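PDB 3VWA: cytoplasmic export protein 1 from Saccharomyces cerevisiae, which binds tRNA and is a component of the nuclear tRNA export machinery, which may deliver aminoacylated tRNAs from the nuclear pore to translation. Local coordinates for residues A[472-477]-A[510-515]; A[479-484]-A[517-522]. All coordinates share one frame; numbering follows the deposited sequence.

Contact 1: residues A[472-477]-A[510-515]; sequences PQVKPR and DKSPIV
A charged pair spans the start of helix 474-487 and the turn that leads into helix 513-536. R477 and D510 approach tip to tip, the guanidinium and carboxylate planes inclined by 37°. The arginine leaves its helix with CG beside the backbone N, and its chain then bends at chi2 and chi3, which turns the guanidinium back along the helix start. There NH2 meets OD1 of D510 at 2.6 Å; OD1 offers its syn lone pair and lies close to the guanidinium plane, while NE makes a weaker bond to OD2 at 2.8 Å with a poorly aligned hydrogen (125°). OD1 is gripped twice: its anti lone pair accepts from the backbone N of S512 at 2.9 Å, closing an Asx turn that fixes the carboxylate before the arginine. On the other side, NH1 of R477 bonds to the carbonyl oxygen of D471 and, weakly, to that of P472, so both partners of the bridge are held by the turns around them. S512 N-caps helix 513-536, its OG receiving a long, weak bond from V515 N. Away from this tightly bonded core only van der Waals contact remains: R477 CB stands 4.2 Å from V515 CG2, and at the partly exposed rim V474 CG2 rests 3.7 Å from S512 CB, with no polar bond to hold it. K475 takes no part and is salt-bridged through NZ to E434 on helix 433-446. D510 lies within the curated HEAT 2 repeat and R477 on the helix before that repeat, and an arginine-aspartate bridge of this kind between successive helices of the stack, beside the turn entering the second helix, is a hallmark of HEAT repeat solenoids.

Contact 2: residues A[479-484]-A[517-522]; sequences AALYGL and GRAKIL
This is a buried, apolar helix-to-helix contact between neighbouring layers of the HEAT repeat solenoid, joining helix 474-487 to helix 513-536, whose 517-522 part belongs to the curated HEAT 2 repeat. The two segments run nearly parallel, their axes approaching to 10.1 Å and inclined by 17°, and no hydrogen bond crosses between them. L481 is the central side chain on its helix. With CG beside the backbone N, it projects at the facing helix and splits its methyls: CD1 lies against R518 CB at 3.8 Å, and CD2 lies 4.1 Å from A519 CB and meets the tip of L522. Only the base of R518 takes part, since its extended chain leads the charged end away. L522 answers from the opposite helix, its CG anti to the backbone N (chi1 -151°), and crosses L481 obliquely. Its CD1 touches two leucines, 3.8 Å from L481 CD2 and 3.7 Å from L484 CB. An alanine in place of L522 would remove CG and both methyls and would probably loosen the seam at L481 and L484, as well as its contact with I504 on helix 493-504. That helix also covers L484 through I500 and I504, while F465 of helix 454-469 packs on the same leucine, so L484 has neighbours on three helices. The backbone of 479-484 contributes too: L484 O accepts a hydrogen bond from Y526 OH farther along helix 513-536, and L522 CD2 rests 4.0 Å from L484 C.

How the contacts relate
Contacts 1 and 2 are successive levels of one interface, both formed by helices 474-487 and 513-536, with centres about 10 Å apart. Contact 1 joins the N-terminal ends of the two helices by a salt bridge, with a cap on helix 513-536; contact 2 continues about two turns further on with apolar packing and no hydrogen bond across the segments. They meet directly where V515 O of contact 1 packs 3.7 Å from L481 CD1 of contact 2. L478, between the segments, joins them further by touching I514, V515 and R518. Both lie far out in the C-terminal part of the solenoid, their centres about 48 and 45 Å from the chain centre.

Contact 1: residues A[472-477]-A[510-515]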
loop_
_atom_site.group_PDB
_atom_site.type_symbol
_atom_site.label_atom_id
_atom_site.label_comp_id
_atom_site.label_asym_id
_atom_site.label_seq_id
_atom_site.Cartn_x
_atom_site.Cartn_y
_atom_site.Cartn_z
ATOM N N PRO A 472 15.185 22.330 39.098
ATOM C CA PRO A 472 16.032 21.607 40.087
ATOM C C PRO A 472 17.017 20.629 39.436
ATOM O O PRO A 472 18.124 20.444 39.933
ATOM C CB PRO A 472 15.031 20.819 40.947
ATOM C CG PRO A 472 13.694 20.909 40.254
ATOM C CD PRO A 472 13.746 22.162 39.383
ATOM N N GLN A 473 16.637 20.014 38.321
ATOM C CA GLN A 473 17.562 19.116 37.661
ATOM C C GLN A 473 18.407 19.825 36.618
ATOM O O GLN A 473 17.967 20.817 36.052
ATOM C CB GLN A 473 16.792 17.954 37.083
ATOM C CG GLN A 473 15.880 17.340 38.123
ATOM C CD GLN A 473 16.657 16.640 39.200
ATOM O OE1 GLN A 473 17.581 15.896 38.895
ATOM N NE2 GLN A 473 16.289 16.871 40.476
ATOM N N VAL A 474 19.621 19.313 36.384
ATOM C CA VAL A 474 20.584 19.913 35.465
ATOM C C VAL A 474 20.170 19.764 33.998
ATOM O O VAL A 474 20.430 20.652 33.181
ATOM C CB VAL A 474 22.019 19.368 35.714
ATOM C CG1 VAL A 474 23.013 19.723 34.599
ATOM C CG2 VAL A 474 22.555 19.910 37.022
ATOM N N LYS A 475 19.498 18.677 33.649
ATOM C CA LYS A 475 19.263 18.405 32.237
ATOM C C LYS A 475 18.418 19.488 31.517
ATOM O O LYS A 475 18.767 19.856 30.406
ATOM C CB LYS A 475 18.706 16.997 32.006
ATOM C CG LYS A 475 18.834 16.526 30.553
ATOM C CD LYS A 475 18.426 15.049 30.371
ATOM C CE LYS A 475 18.748 14.548 28.962
ATOM N NZ LYS A 475 18.530 13.081 28.770
ATOM N N PRO A 476 17.318 19.966 32.130
ATOM C CA PRO A 476 16.464 20.997 31.507
ATOM C C PRO A 476 17.115 22.381 31.442
ATOM O O PRO A 476 16.807 23.172 30.542
ATOM C CB PRO A 476 15.216 21.012 32.389
ATOM C CG PRO A 476 15.222 19.612 33.057
ATOM C CD PRO A 476 16.681 19.395 33.337
ATOM N N ARG A 477 18.054 22.643 32.349
ATOM C CA ARG A 477 18.854 23.864 32.302
ATOM C C ARG A 477 19.754 23.826 31.087
ATOM O O ARG A 477 19.775 24.775 30.270
ATOM C CB ARG A 477 19.622 24.048 33.621
ATOM C CG ARG A 477 18.744 23.738 34.838
ATOM C CD ARG A 477 19.050 24.616 36.032
ATOM N NE ARG A 477 20.368 24.349 36.558
ATOM C CZ ARG A 477 20.628 23.451 37.510
ATOM N NH1 ARG A 477 19.644 22.750 38.054
ATOM N NH2 ARG A 477 21.871 23.247 37.907
ATOM N N ASP A 510 25.121 29.346 38.135
ATOM C CA ASP A 510 24.467 28.095 38.444
ATOM C C ASP A 510 25.406 27.239 39.307
ATOM O O ASP A 510 26.621 27.338 39.167
ATOM C CB ASP A 510 24.234 27.383 37.130
ATOM C CG ASP A 510 23.203 26.278 37.224
ATOM O OD1 ASP A 510 23.620 25.105 37.411
ATOM O OD2 ASP A 510 21.985 26.563 37.054
ATOM N N LYS A 511 24.832 26.398 40.159
ATOM C CA LYS A 511 25.618 25.451 40.999
ATOM C C LYS A 511 26.314 24.381 40.185
ATOM O O LYS A 511 27.276 23.780 40.648
ATOM C CB LYS A 511 24.736 24.755 42.028
ATOM C CG LYS A 511 23.969 25.705 42.939
ATOM C CD LYS A 511 22.637 25.121 43.395
ATOM C CE LYS A 511 21.599 26.222 43.643
ATOM N NZ LYS A 511 20.269 25.652 43.996
ATOM N N SER A 512 25.827 24.114 38.977
ATOM C CA SER A 512 26.380 23.028 38.180
ATOM C C SER A 512 27.561 23.545 37.361
ATOM O O SER A 512 27.419 24.495 36.598
ATOM C CB SER A 512 25.288 22.456 37.284
ATOM O OG SER A 512 25.854 21.735 36.200
ATOM N N PRO A 513 28.757 22.937 37.514
ATOM C CA PRO A 513 29.875 23.539 36.734
ATOM C C PRO A 513 29.618 23.494 35.223
ATOM O O PRO A 513 30.042 24.396 34.478
ATOM C CB PRO A 513 31.101 22.682 37.101
ATOM C CG PRO A 513 30.595 21.518 37.902
ATOM C CD PRO A 513 29.134 21.690 38.217
ATOM N N ILE A 514 28.907 22.467 34.770
ATOM C CA ILE A 514 28.726 22.313 33.334
ATOM C C ILE A 514 27.775 23.408 32.779
ATOM O O ILE A 514 27.968 23.893 31.672
ATOM C CB ILE A 514 28.449 20.849 32.848
ATOM C CG1 ILE A 514 27.134 20.726 32.101
ATOM C CG2 ILE A 514 28.668 19.763 33.916
ATOM C CD1 ILE A 514 27.273 19.835 30.882
ATOM N N VAL A 515 26.797 23.833 33.586
ATOM C CA VAL A 515 25.906 24.913 33.164
ATOM C C VAL A 515 26.645 26.213 33.147
ATOM O O VAL A 515 26.494 27.001 32.197
ATOM C CB VAL A 515 24.667 25.058 34.076
ATOM C CG1 VAL A 515 23.884 26.326 33.741
ATOM C CG2 VAL A 515 23.799 23.817 33.991
#

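Contact 2: residues A[479-484]-A[517-522]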
loop_
_atom_site.group_PDB
_atom_site.type_symbol
_atom_site.label_atom_id
_atom_site.label_comp_id
_atom_site.label_asym_id
_atom_site.label_seq_id
_atom_site.Cartn_x
_atom_site.Cartn_y
_atom_site.Cartn_z
ATOM N N ALA A 479 19.195 22.159 28.473
ATOM C CA ALA A 479 18.352 22.209 27.305
ATOM C C ALA A 479 17.940 23.671 27.039
ATOM O O ALA A 479 17.689 24.042 25.921
ATOM C CB ALA A 479 17.093 21.346 27.496
ATOM N N ALA A 480 17.801 24.480 28.068
ATOM C CA ALA A 480 17.521 25.902 27.843
ATOM C C ALA A 480 18.694 26.571 27.119
ATOM O O ALA A 480 18.519 27.240 26.101
ATOM C CB ALA A 480 17.234 26.613 29.152
ATOM N N LEU A 481 19.894 26.336 27.619
ATOM C CA LEU A 481 21.071 26.964 27.036
ATOM C C LEU A 481 21.185 26.565 25.596
ATOM O O LEU A 481 21.638 27.353 24.760
ATOM C CB LEU A 481 22.319 26.557 27.789
ATOM C CG LEU A 481 22.363 27.007 29.231
ATOM C CD1 LEU A 481 23.633 26.450 29.887
ATOM C CD2 LEU A 481 22.364 28.527 29.238
ATOM N N TYR A 482 20.793 25.323 25.306
ATOM C CA TYR A 482 20.870 24.835 23.921
ATOM C C TYR A 482 19.909 25.605 22.992
ATOM O O TYR A 482 20.270 26.083 21.912
ATOM C CB TYR A 482 20.527 23.339 23.875
ATOM C CG TYR A 482 20.470 22.760 22.467
ATOM C CD1 TYR A 482 21.650 22.566 21.728
ATOM C CD2 TYR A 482 19.240 22.396 21.872
ATOM C CE1 TYR A 482 21.618 22.039 20.449
ATOM C CE2 TYR A 482 19.193 21.867 20.573
ATOM C CZ TYR A 482 20.392 21.693 19.870
ATOM O OH TYR A 482 20.412 21.166 18.599
ATOM N N GLY A 483 18.660 25.682 23.422
ATOM C CA GLY A 483 17.663 26.382 22.648
ATOM C C GLY A 483 17.980 27.843 22.535
ATOM O O GLY A 483 17.609 28.473 21.547
ATOM N N LEU A 484 18.665 28.408 23.529
ATOM C CA LEU A 484 19.108 29.830 23.432
ATOM C C LEU A 484 20.217 30.004 22.424
ATOM O O LEU A 484 20.285 31.032 21.714
ATOM C CB LEU A 484 19.534 30.361 24.799
ATOM C CG LEU A 484 18.411 30.722 25.785
ATOM C CD1 LEU A 484 18.836 30.606 27.243
ATOM C CD2 LEU A 484 18.074 32.173 25.484
ATOM N N GLY A 517 29.703 26.693 32.724
ATOM C CA GLY A 517 30.674 26.699 31.584
ATOM C C GLY A 517 29.944 26.986 30.264
ATOM O O GLY A 517 30.365 27.824 29.446
ATOM N N ARG A 518 28.834 26.283 30.026
ATOM C CA ARG A 518 28.074 26.553 28.779
ATOM C C ARG A 518 27.432 27.914 28.778
ATOM O O ARG A 518 27.365 28.533 27.750
ATOM C CB ARG A 518 27.044 25.470 28.457
ATOM C CG ARG A 518 27.681 24.076 28.487
ATOM C CD ARG A 518 26.683 22.998 28.135
ATOM N NE ARG A 518 27.380 21.735 27.942
ATOM C CZ ARG A 518 26.824 20.678 27.380
ATOM N NH1 ARG A 518 25.570 20.747 26.978
ATOM N NH2 ARG A 518 27.514 19.559 27.235
ATOM N N ALA A 519 26.997 28.408 29.936
ATOM C CA ALA A 519 26.269 29.674 29.947
ATOM C C ALA A 519 27.228 30.784 29.593
ATOM O O ALA A 519 26.834 31.784 28.991
ATOM C CB ALA A 519 25.667 29.942 31.308
ATOM N N LYS A 520 28.472 30.661 30.065
ATOM C CA LYS A 520 29.475 31.697 29.796
ATOM C C LYS A 520 29.736 31.833 28.280
ATOM O O LYS A 520 29.831 32.936 27.746
ATOM C CB LYS A 520 30.785 31.442 30.562
ATOM C CG LYS A 520 31.825 32.525 30.301
ATOM C CD LYS A 520 32.909 32.578 31.379
ATOM C CE LYS A 520 34.227 32.075 30.829
ATOM N NZ LYS A 520 34.798 33.032 29.848
ATOM N N ILE A 521 29.788 30.701 27.593
ATOM C CA ILE A 521 30.129 30.701 26.190
ATOM C C ILE A 521 28.944 31.282 25.410
ATOM O O ILE A 521 29.103 32.039 24.502
ATOM C CB ILE A 521 30.525 29.282 25.725
ATOM C CG1 ILE A 521 31.818 28.806 26.422
ATOM C CG2 ILE A 521 30.730 29.262 24.221
ATOM C CD1 ILE A 521 32.145 27.302 26.213
ATOM N N LEU A 522 27.742 30.937 25.827
ATOM C CA LEU A 522 26.526 31.422 25.224
ATOM C C LEU A 522 26.379 32.914 25.398
ATOM O O LEU A 522 26.135 33.661 24.450
ATOM C CB LEU A 522 25.402 30.718 25.968
ATOM C CG LEU A 522 24.059 30.402 25.315
ATOM C CD1 LEU A 522 22.932 30.803 26.260
ATOM C CD2 LEU A 522 23.853 30.815 23.860
#